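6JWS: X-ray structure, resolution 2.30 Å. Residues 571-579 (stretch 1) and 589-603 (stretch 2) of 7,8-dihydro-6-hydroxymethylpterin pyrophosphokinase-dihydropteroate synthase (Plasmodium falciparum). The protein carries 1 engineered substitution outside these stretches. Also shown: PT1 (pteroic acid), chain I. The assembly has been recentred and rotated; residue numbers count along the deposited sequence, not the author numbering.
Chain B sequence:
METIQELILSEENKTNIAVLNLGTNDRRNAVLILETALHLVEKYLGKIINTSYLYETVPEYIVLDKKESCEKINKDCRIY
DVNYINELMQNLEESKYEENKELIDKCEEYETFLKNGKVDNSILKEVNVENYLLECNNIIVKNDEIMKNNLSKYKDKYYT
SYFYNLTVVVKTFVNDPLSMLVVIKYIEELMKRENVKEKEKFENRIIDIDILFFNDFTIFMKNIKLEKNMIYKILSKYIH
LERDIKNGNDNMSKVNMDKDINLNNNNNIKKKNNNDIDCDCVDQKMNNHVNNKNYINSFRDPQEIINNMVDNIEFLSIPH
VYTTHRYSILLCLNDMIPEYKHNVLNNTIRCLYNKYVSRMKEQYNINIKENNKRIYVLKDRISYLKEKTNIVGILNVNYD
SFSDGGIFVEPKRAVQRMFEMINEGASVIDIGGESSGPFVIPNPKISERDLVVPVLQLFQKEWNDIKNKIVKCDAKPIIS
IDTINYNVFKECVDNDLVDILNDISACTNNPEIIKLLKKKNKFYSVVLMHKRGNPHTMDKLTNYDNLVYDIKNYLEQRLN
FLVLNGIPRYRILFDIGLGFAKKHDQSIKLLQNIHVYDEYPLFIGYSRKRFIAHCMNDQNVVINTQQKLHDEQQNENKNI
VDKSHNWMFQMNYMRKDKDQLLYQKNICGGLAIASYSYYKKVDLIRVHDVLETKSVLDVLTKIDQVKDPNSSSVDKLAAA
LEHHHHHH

Stretch 1 571-579: RILFDIGLG
Stretch 2 (589-603) KLLQNIHVYDEYPLF

Residues 572-575 form an extended strand that runs parallel to the segment 601-603, with Leu573, Phe574 and Asp575 opposite Pro601, Leu602 and Phe603 at CA-CA separations of 4.9, 5.0 and 5.1 Å. Arg571 (phi/psi -110/10) precedes the strand and makes no contact with stretch 2; its guanidinium is hydrogen-bonded elsewhere in the structure. Ile572 (-115/125) contributes mainly backbone, its O lying 3.5 Å from Pro601 CG. Leu573 (-114/150; chi1 m, chi2 112°) packs CD2 against Pro601 CB at 3.6 Å.

Phe574 (-105/145) anchors the register. Phe574 N donates to Pro601 O (3.0 Å, 169°), and Phe574 O accepts from Phe603 N (2.8 Å, 166°), so the two bonds straddle Leu602 in a single parallel bridge. Its side chain (chi1 -71°, chi2 55°) meets the type I turn Tyr597-Tyr600, which is closed by Tyr600 N to Tyr597 O at 2.9 Å. The Tyr600 ring (chi1 -67°, chi2 -67°) forms an offset stack with that of Phe574, centroids 4.2 Å apart and planes at 27°, while Tyr597 (m, chi2 -79°) approaches obliquely, CE1 3.8 Å from Phe574 CD2.

Asp575 (-142/125; chi1 t, chi2 -11°) places CA 3.2 Å from Phe603 O in a CA-H...O contact. Its carboxylate is held in two directions: Asp575 OD1 accepts from Gly577 N (2.9 Å), and Asp575 OD2 accepts from pteroic acid N11 (2.8 Å). Asp575 OD2 also lies at the edge of the Phe603 ring (chi1 t, chi2 -63°), 3.3 Å from Phe603 CD1.

Beyond the strand, Ile576 (-78/-14; chi1 p, chi2 t) points toward stretch 2, with CG2 3.4 Å from Tyr597 CE2 and CD1 3.9 Å from Leu590 CB on the helix. Gly577 adopts positive phi (70/62), and Leu578 (-58/138; m, t) then reaches back to the helix, CD1 4.1 Å from Leu591 CD2. At Gly579 (79/-5), a CB would clash with pteroic acid O23.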

ATOM      1  N   ARG B 571      27.627  -4.477   1.028  1.00 11.75           N
ATOM      2  CA  ARG B 571      27.942  -3.078   0.749  1.00 11.73           C
ATOM      3  C   ARG B 571      27.573  -2.691  -0.687  1.00 10.97           C
ATOM      4  O   ARG B 571      27.924  -1.604  -1.136  1.00 10.96           O
ATOM      5  CB  ARG B 571      29.423  -2.769   1.009  1.00 11.59           C
ATOM      6  CG  ARG B 571      29.756  -2.516   2.474  1.00 12.45           C
ATOM      7  CD  ARG B 571      31.201  -2.076   2.670  1.00 12.11           C
ATOM      8  NE  ARG B 571      31.495  -1.696   4.041  1.00 12.29           N
ATOM      9  CZ  ARG B 571      31.281  -0.494   4.569  1.00 12.43           C
ATOM     10  NH1 ARG B 571      30.734   0.466   3.827  1.00 12.66           N
ATOM     11  NH2 ARG B 571      31.604  -0.261   5.832  1.00 11.07           N
ATOM     12  N   ILE B 572      26.850  -3.557  -1.396  1.00 10.25           N
ATOM     13  CA  ILE B 572      26.553  -3.331  -2.805  1.00  9.75           C
ATOM     14  C   ILE B 572      25.050  -3.131  -2.953  1.00  9.74           C
ATOM     15  O   ILE B 572      24.281  -3.991  -2.544  1.00  9.48           O
ATOM     16  CB  ILE B 572      27.021  -4.543  -3.639  1.00  9.30           C
ATOM     17  CG1 ILE B 572      28.532  -4.759  -3.477  1.00  9.18           C
ATOM     18  CG2 ILE B 572      26.610  -4.403  -5.099  1.00  8.55           C
ATOM     19  CD1 ILE B 572      29.029  -6.085  -3.986  1.00  8.86           C
ATOM     20  N   LEU B 573      24.642  -2.011  -3.557  1.00 10.25           N
ATOM     21  CA  LEU B 573      23.234  -1.703  -3.741  1.00 10.44           C
ATOM     22  C   LEU B 573      22.911  -1.724  -5.229  1.00 11.15           C
ATOM     23  O   LEU B 573      23.801  -1.477  -6.050  1.00 10.79           O
ATOM     24  CB  LEU B 573      22.980  -0.338  -3.113  1.00 10.93           C
ATOM     25  CG  LEU B 573      23.352  -0.278  -1.627  1.00 11.81           C
ATOM     26  CD1 LEU B 573      24.549   0.624  -1.413  1.00 12.80           C
ATOM     27  CD2 LEU B 573      22.179   0.228  -0.815  1.00 12.68           C
ATOM     28  N   PHE B 574      21.658  -2.081  -5.551  1.00 11.52           N
ATOM     29  CA  PHE B 574      21.193  -2.227  -6.920  1.00 11.91           C
ATOM     30  C   PHE B 574      20.320  -1.042  -7.287  1.00 10.52           C
ATOM     31  O   PHE B 574      19.541  -0.562  -6.458  1.00  9.40           O
ATOM     32  CB  PHE B 574      20.280  -3.448  -7.073  1.00 15.22           C
ATOM     33  CG  PHE B 574      20.954  -4.793  -6.976  1.00 19.24           C
ATOM     34  CD1 PHE B 574      21.728  -5.127  -5.878  1.00 24.24           C
ATOM     35  CD2 PHE B 574      20.730  -5.771  -7.922  1.00 20.62           C
ATOM     36  CE1 PHE B 574      22.325  -6.381  -5.800  1.00 30.74           C
ATOM     37  CE2 PHE B 574      21.348  -7.010  -7.863  1.00 20.76           C
ATOM     38  CZ  PHE B 574      22.156  -7.311  -6.807  1.00 24.56           C
ATOM     39  N   ASP B 575      20.423  -0.634  -8.562  1.00  9.34           N
ATOM     40  CA  ASP B 575      19.598   0.435  -9.101  1.00  8.92           C
ATOM     41  C   ASP B 575      19.220   0.062 -10.535  1.00  9.12           C
ATOM     42  O   ASP B 575      20.091  -0.178 -11.366  1.00  9.45           O
ATOM     43  CB  ASP B 575      20.293   1.798  -8.944  1.00  8.09           C
ATOM     44  CG  ASP B 575      19.447   2.977  -9.402  1.00  8.54           C
ATOM     45  OD1 ASP B 575      18.401   2.747 -10.046  1.00  8.68           O
ATOM     46  OD2 ASP B 575      19.803   4.134  -9.073  1.00  8.63           O
ATOM     47  N   ILE B 576      17.918   0.047 -10.829  1.00  9.04           N
ATOM     48  CA  ILE B 576      17.377  -0.425 -12.101  1.00  9.17           C
ATOM     49  C   ILE B 576      17.547   0.639 -13.189  1.00  8.64           C
ATOM     50  O   ILE B 576      17.326   0.355 -14.364  1.00  8.27           O
ATOM     51  CB  ILE B 576      15.888  -0.740 -11.917  1.00  9.79           C
ATOM     52  CG1 ILE B 576      15.269   0.408 -11.116  1.00 10.59           C
ATOM     53  CG2 ILE B 576      15.740  -2.067 -11.181  1.00  9.72           C
ATOM     54  CD1 ILE B 576      13.836   0.607 -11.368  1.00 12.93           C
ATOM     55  N   GLY B 577      17.856   1.875 -12.778  1.00  8.19           N
ATOM     56  CA  GLY B 577      18.133   2.986 -13.679  1.00  7.53           C
ATOM     57  C   GLY B 577      16.898   3.487 -14.430  1.00  7.47           C
ATOM     58  O   GLY B 577      16.866   3.465 -15.664  1.00  7.25           O
ATOM     59  N   LEU B 578      15.896   3.982 -13.692  1.00  7.35           N
ATOM     60  CA  LEU B 578      14.686   4.467 -14.341  1.00  7.73           C
ATOM     61  C   LEU B 578      15.042   5.574 -15.334  1.00  8.35           C
ATOM     62  O   LEU B 578      15.868   6.448 -15.034  1.00  8.22           O
ATOM     63  CB  LEU B 578      13.704   4.982 -13.290  1.00  7.56           C
ATOM     64  CG  LEU B 578      13.200   3.929 -12.302  1.00  7.61           C
ATOM     65  CD1 LEU B 578      12.492   4.604 -11.136  1.00  7.65           C
ATOM     66  CD2 LEU B 578      12.272   2.923 -12.985  1.00  7.40           C
ATOM     67  N   GLY B 579      14.405   5.535 -16.516  1.00  8.80           N
ATOM     68  CA  GLY B 579      14.639   6.581 -17.509  1.00  9.06           C
ATOM     69  C   GLY B 579      15.947   6.397 -18.303  1.00  9.37           C
ATOM     70  O   GLY B 579      16.222   7.162 -19.228  1.00  9.82           O
ATOM     71  N   LYS B 589       7.032  -0.399 -15.814  1.00 11.27           N
ATOM     72  CA  LYS B 589       7.036  -1.840 -15.670  1.00 11.74           C
ATOM     73  C   LYS B 589       8.096  -2.272 -14.666  1.00 10.90           C
ATOM     74  O   LYS B 589       7.848  -3.178 -13.878  1.00 10.53           O
ATOM     75  CB  LYS B 589       7.261  -2.562 -17.000  1.00 14.77           C
ATOM     76  CG  LYS B 589       7.131  -4.087 -16.898  1.00 16.64           C
ATOM     77  CD  LYS B 589       6.563  -4.678 -18.158  1.00 19.52           C
ATOM     78  CE  LYS B 589       6.863  -6.156 -18.302  1.00 24.67           C
ATOM     79  NZ  LYS B 589       6.097  -6.958 -17.316  1.00 30.14           N
ATOM     80  N   LEU B 590       9.264  -1.618 -14.693  1.00  9.96           N
ATOM     81  CA  LEU B 590      10.290  -1.939 -13.719  1.00 10.16           C
ATOM     82  C   LEU B 590       9.767  -1.701 -12.298  1.00 10.18           C
ATOM     83  O   LEU B 590      10.048  -2.504 -11.420  1.00 10.01           O
ATOM     84  CB  LEU B 590      11.555  -1.112 -14.008  1.00  9.58           C
ATOM     85  CG  LEU B 590      12.348  -1.569 -15.235  1.00  9.45           C
ATOM     86  CD1 LEU B 590      13.357  -0.520 -15.645  1.00  8.75           C
ATOM     87  CD2 LEU B 590      13.032  -2.917 -14.997  1.00  9.03           C
ATOM     88  N   LEU B 591       9.049  -0.585 -12.080  1.00 10.71           N
ATOM     89  CA  LEU B 591       8.419  -0.270 -10.794  1.00 11.80           C
ATOM     90  C   LEU B 591       7.370  -1.324 -10.433  1.00 11.43           C
ATOM     91  O   LEU B 591       7.338  -1.788  -9.297  1.00 10.44           O
ATOM     92  CB  LEU B 591       7.796   1.134 -10.823  1.00 11.72           C
ATOM     93  CG  LEU B 591       8.788   2.299 -10.799  1.00 12.01           C
ATOM     94  CD1 LEU B 591       8.052   3.609 -11.044  1.00 13.02           C
ATOM     95  CD2 LEU B 591       9.494   2.369  -9.457  1.00 11.92           C
ATOM     96  N   GLN B 592       6.553  -1.735 -11.414  1.00 11.94           N
ATOM     97  CA  GLN B 592       5.509  -2.717 -11.126  1.00 13.07           C
ATOM     98  C   GLN B 592       6.135  -4.022 -10.636  1.00 12.87           C
ATOM     99  O   GLN B 592       5.515  -4.741  -9.853  1.00 12.28           O
ATOM    100  CB  GLN B 592       4.641  -3.015 -12.348  1.00 13.26           C
ATOM    101  CG  GLN B 592       3.804  -1.820 -12.770  1.00 15.04           C
ATOM    102  CD  GLN B 592       3.053  -2.085 -14.055  1.00 16.42           C
ATOM    103  OE1 GLN B 592       3.473  -2.890 -14.871  1.00 18.82           O
ATOM    104  NE2 GLN B 592       1.933  -1.403 -14.249  1.00 17.16           N
ATOM    105  N   ASN B 593       7.385  -4.277 -11.059  1.00 12.23           N
ATOM    106  CA  ASN B 593       8.041  -5.553 -10.827  1.00 12.20           C
ATOM    107  C   ASN B 593       9.216  -5.413  -9.869  1.00 12.48           C
ATOM    108  O   ASN B 593      10.164  -6.206  -9.918  1.00 13.10           O
ATOM    109  CB  ASN B 593       8.429  -6.189 -12.160  1.00 12.58           C
ATOM    110  CG  ASN B 593       7.201  -6.712 -12.873  1.00 12.87           C
ATOM    111  OD1 ASN B 593       6.701  -7.785 -12.541  1.00 14.17           O
ATOM    112  ND2 ASN B 593       6.672  -5.944 -13.800  1.00 12.13           N
ATOM    113  N   ILE B 594       9.140  -4.414  -8.988  1.00 12.41           N
ATOM    114  CA  ILE B 594      10.224  -4.105  -8.074  1.00 13.41           C
ATOM    115  C   ILE B 594      10.419  -5.227  -7.047  1.00 13.30           C
ATOM    116  O   ILE B 594      11.480  -5.338  -6.434  1.00 14.22           O
ATOM    117  CB  ILE B 594      10.002  -2.708  -7.451  1.00 14.78           C
ATOM    118  CG1 ILE B 594      11.307  -2.006  -7.076  1.00 15.45           C
ATOM    119  CG2 ILE B 594       9.023  -2.766  -6.281  1.00 14.82           C
ATOM    120  CD1 ILE B 594      12.237  -1.732  -8.252  1.00 16.88           C
ATOM    121  N   HIS B 595       9.408  -6.086  -6.871  1.00 12.69           N
ATOM    122  CA  HIS B 595       9.465  -7.161  -5.898  1.00 12.06           C
ATOM    123  C   HIS B 595      10.635  -8.099  -6.191  1.00 11.38           C
ATOM    124  O   HIS B 595      11.128  -8.784  -5.283  1.00 10.29           O
ATOM    125  CB  HIS B 595       8.113  -7.896  -5.841  1.00 13.59           C
ATOM    126  CG  HIS B 595       7.830  -8.682  -7.084  1.00 14.25           C
ATOM    127  ND1 HIS B 595       7.147  -8.132  -8.175  1.00 13.84           N
ATOM    128  CD2 HIS B 595       8.167  -9.947  -7.431  1.00 13.81           C
ATOM    129  CE1 HIS B 595       7.075  -9.027  -9.142  1.00 13.69           C
ATOM    130  NE2 HIS B 595       7.703 -10.147  -8.714  1.00 14.72           N
ATOM    131  N   VAL B 596      11.105  -8.122  -7.456  1.00 10.26           N
ATOM    132  CA  VAL B 596      12.191  -9.039  -7.788  1.00  9.20           C
ATOM    133  C   VAL B 596      13.480  -8.666  -7.042  1.00  9.38           C
ATOM    134  O   VAL B 596      14.412  -9.474  -7.054  1.00  9.10           O
ATOM    135  CB  VAL B 596      12.436  -9.170  -9.301  1.00  9.00           C
ATOM    136  CG1 VAL B 596      11.226  -9.680 -10.086  1.00  8.42           C
ATOM    137  CG2 VAL B 596      13.087  -7.918  -9.916  1.00  8.21           C
ATOM    138  N   TYR B 597      13.510  -7.491  -6.372  1.00  9.07           N
ATOM    139  CA  TYR B 597      14.660  -7.015  -5.590  1.00  9.96           C
ATOM    140  C   TYR B 597      14.465  -7.185  -4.078  1.00 10.67           C
ATOM    141  O   TYR B 597      15.195  -6.573  -3.298  1.00 10.74           O
ATOM    142  CB  TYR B 597      15.096  -5.585  -5.976  1.00  8.73           C
ATOM    143  CG  TYR B 597      15.518  -5.482  -7.425  1.00  8.98           C
ATOM    144  CD1 TYR B 597      16.780  -5.902  -7.846  1.00  8.86           C
ATOM    145  CD2 TYR B 597      14.639  -5.031  -8.397  1.00  8.49           C
ATOM    146  CE1 TYR B 597      17.160  -5.867  -9.185  1.00  8.83           C
ATOM    147  CE2 TYR B 597      15.001  -4.999  -9.737  1.00  8.47           C
ATOM    148  CZ  TYR B 597      16.262  -5.412 -10.136  1.00  8.70           C
ATOM    149  OH  TYR B 597      16.611  -5.382 -11.458  1.00  8.72           O
ATOM    150  N   ASP B 598      13.517  -8.040  -3.669  1.00 11.54           N
ATOM    151  CA  ASP B 598      13.115  -8.170  -2.275  1.00 13.22           C
ATOM    152  C   ASP B 598      14.265  -8.703  -1.418  1.00 13.42           C
ATOM    153  O   ASP B 598      14.260  -8.503  -0.213  1.00 13.16           O
ATOM    154  CB  ASP B 598      11.884  -9.083  -2.098  1.00 14.11           C
ATOM    155  CG  ASP B 598      10.553  -8.398  -2.376  1.00 16.07           C
ATOM    156  OD1 ASP B 598      10.539  -7.154  -2.578  1.00 16.32           O
ATOM    157  OD2 ASP B 598       9.529  -9.112  -2.405  1.00 19.77           O
ATOM    158  N   GLU B 599      15.243  -9.369  -2.038  1.00 13.80           N
ATOM    159  CA  GLU B 599      16.394  -9.899  -1.328  1.00 15.45           C
ATOM    160  C   GLU B 599      17.581  -8.944  -1.346  1.00 14.42           C
ATOM    161  O   GLU B 599      18.614  -9.269  -0.758  1.00 14.76           O
ATOM    162  CB  GLU B 599      16.922 -11.144  -2.047  1.00 18.70           C
ATOM    163  CG  GLU B 599      15.876 -12.217  -2.251  1.00 25.62           C
ATOM    164  CD  GLU B 599      15.492 -12.897  -0.952  1.00 30.51           C
ATOM    165  OE1 GLU B 599      16.347 -13.612  -0.383  1.00 32.16           O
ATOM    166  OE2 GLU B 599      14.341 -12.688  -0.509  1.00 39.19           O
ATOM    167  N   TYR B 600      17.467  -7.804  -2.046  1.00 12.79           N
ATOM    168  CA  TYR B 600      18.643  -6.993  -2.324  1.00 12.25           C
ATOM    169  C   TYR B 600      18.472  -5.578  -1.793  1.00 11.12           C
ATOM    170  O   TYR B 600      17.366  -5.052  -1.801  1.00 10.68           O
ATOM    171  CB  TYR B 600      18.866  -6.888  -3.834  1.00 12.89           C
ATOM    172  CG  TYR B 600      19.244  -8.179  -4.514  1.00 14.64           C
ATOM    173  CD1 TYR B 600      20.457  -8.791  -4.269  1.00 16.59           C
ATOM    174  CD2 TYR B 600      18.436  -8.740  -5.486  1.00 14.94           C
ATOM    175  CE1 TYR B 600      20.815  -9.955  -4.930  1.00 17.39           C
ATOM    176  CE2 TYR B 600      18.779  -9.900  -6.156  1.00 15.00           C
ATOM    177  CZ  TYR B 600      19.965 -10.524  -5.861  1.00 16.00           C
ATOM    178  OH  TYR B 600      20.318 -11.676  -6.510  1.00 16.23           O
ATOM    179  N   PRO B 601      19.567  -4.882  -1.412  1.00 10.50           N
ATOM    180  CA  PRO B 601      19.474  -3.466  -1.068  1.00  9.94           C
ATOM    181  C   PRO B 601      19.168  -2.737  -2.372  1.00  9.70           C
ATOM    182  O   PRO B 601      19.850  -2.944  -3.375  1.00  9.37           O
ATOM    183  CB  PRO B 601      20.874  -3.111  -0.540  1.00 10.16           C
ATOM    184  CG  PRO B 601      21.571  -4.456  -0.301  1.00  9.91           C
ATOM    185  CD  PRO B 601      20.945  -5.404  -1.310  1.00 10.57           C
ATOM    186  N   LEU B 602      18.086  -1.960  -2.367  1.00  9.05           N
ATOM    187  CA  LEU B 602      17.575  -1.354  -3.578  1.00  9.30           C
ATOM    188  C   LEU B 602      17.578   0.171  -3.421  1.00  9.79           C
ATOM    189  O   LEU B 602      17.036   0.715  -2.453  1.00 10.05           O
ATOM    190  CB  LEU B 602      16.165  -1.892  -3.835  1.00  8.98           C
ATOM    191  CG  LEU B 602      15.453  -1.314  -5.066  1.00  9.48           C
ATOM    192  CD1 LEU B 602      16.129  -1.739  -6.378  1.00  8.37           C
ATOM    193  CD2 LEU B 602      13.980  -1.724  -5.078  1.00  9.12           C
ATOM    194  N   PHE B 603      18.161   0.834  -4.424  1.00  9.36           N
ATOM    195  CA  PHE B 603      18.339   2.269  -4.542  1.00  9.04           C
ATOM    196  C   PHE B 603      17.678   2.676  -5.865  1.00  9.02           C
ATOM    197  O   PHE B 603      18.021   2.120  -6.900  1.00  8.65           O
ATOM    198  CB  PHE B 603      19.858   2.520  -4.554  1.00  8.91           C
ATOM    199  CG  PHE B 603      20.311   3.955  -4.698  1.00  9.13           C
ATOM    200  CD1 PHE B 603      20.025   4.682  -5.847  1.00  8.98           C
ATOM    201  CD2 PHE B 603      21.063   4.569  -3.696  1.00  9.10           C
ATOM    202  CE1 PHE B 603      20.439   6.005  -5.979  1.00  9.02           C
ATOM    203  CE2 PHE B 603      21.461   5.892  -3.825  1.00  8.95           C
ATOM    204  CZ  PHE B 603      21.157   6.606  -4.967  1.00  8.71           C
TER
HETATM  205  C2  PT1 I 801      19.527   7.371 -10.960  1.00  8.52           C
HETATM  206  C3  PT1 I 801      20.188   8.599 -11.402  1.00  8.58           C
HETATM  207  C5  PT1 I 801      21.558   8.811 -10.923  1.00  8.38           C
HETATM  208  N6  PT1 I 801      19.594   9.516 -12.204  1.00  9.25           N
HETATM  209  C7  PT1 I 801      21.465   6.717  -9.761  1.00  8.49           C
HETATM  210  N9  PT1 I 801      22.126   7.865 -10.121  1.00  8.42           N
HETATM  211  C10 PT1 I 801      20.290  10.618 -12.589  1.00  9.10           C
HETATM  212  N11 PT1 I 801      22.074   5.768  -8.962  1.00  8.25           N
HETATM  213  C12 PT1 I 801      21.599  10.808 -12.162  1.00  8.68           C
HETATM  214  C21 PT1 I 801      14.518  11.174 -17.566  1.00 11.14           C
HETATM  215  O22 PT1 I 801      13.742  12.156 -17.410  1.00 12.07           O
HETATM  216  O1  PT1 I 801      18.278   7.109 -11.364  1.00  8.65           O
HETATM  217  N4  PT1 I 801      20.184   6.499 -10.164  1.00  8.46           N
HETATM  218  N8  PT1 I 801      22.193   9.922 -11.335  1.00  8.24           N
HETATM  219  C13 PT1 I 801      19.629  11.601 -13.518  1.00  9.75           C
HETATM  220  N14 PT1 I 801      19.516  10.974 -14.864  1.00 10.13           N
HETATM  221  C15 PT1 I 801      18.335  11.011 -15.523  1.00 10.05           C
HETATM  222  C16 PT1 I 801      17.974   9.958 -16.391  1.00  9.83           C
HETATM  223  C17 PT1 I 801      17.475  12.141 -15.328  1.00  9.72           C
HETATM  224  C18 PT1 I 801      16.727  10.019 -17.059  1.00 10.20           C
HETATM  225  C19 PT1 I 801      16.238  12.196 -16.019  1.00 10.02           C
HETATM  226  C20 PT1 I 801      15.858  11.125 -16.866  1.00 10.55           C
HETATM  227  O23 PT1 I 801      14.178  10.231 -18.299  1.00 11.41           O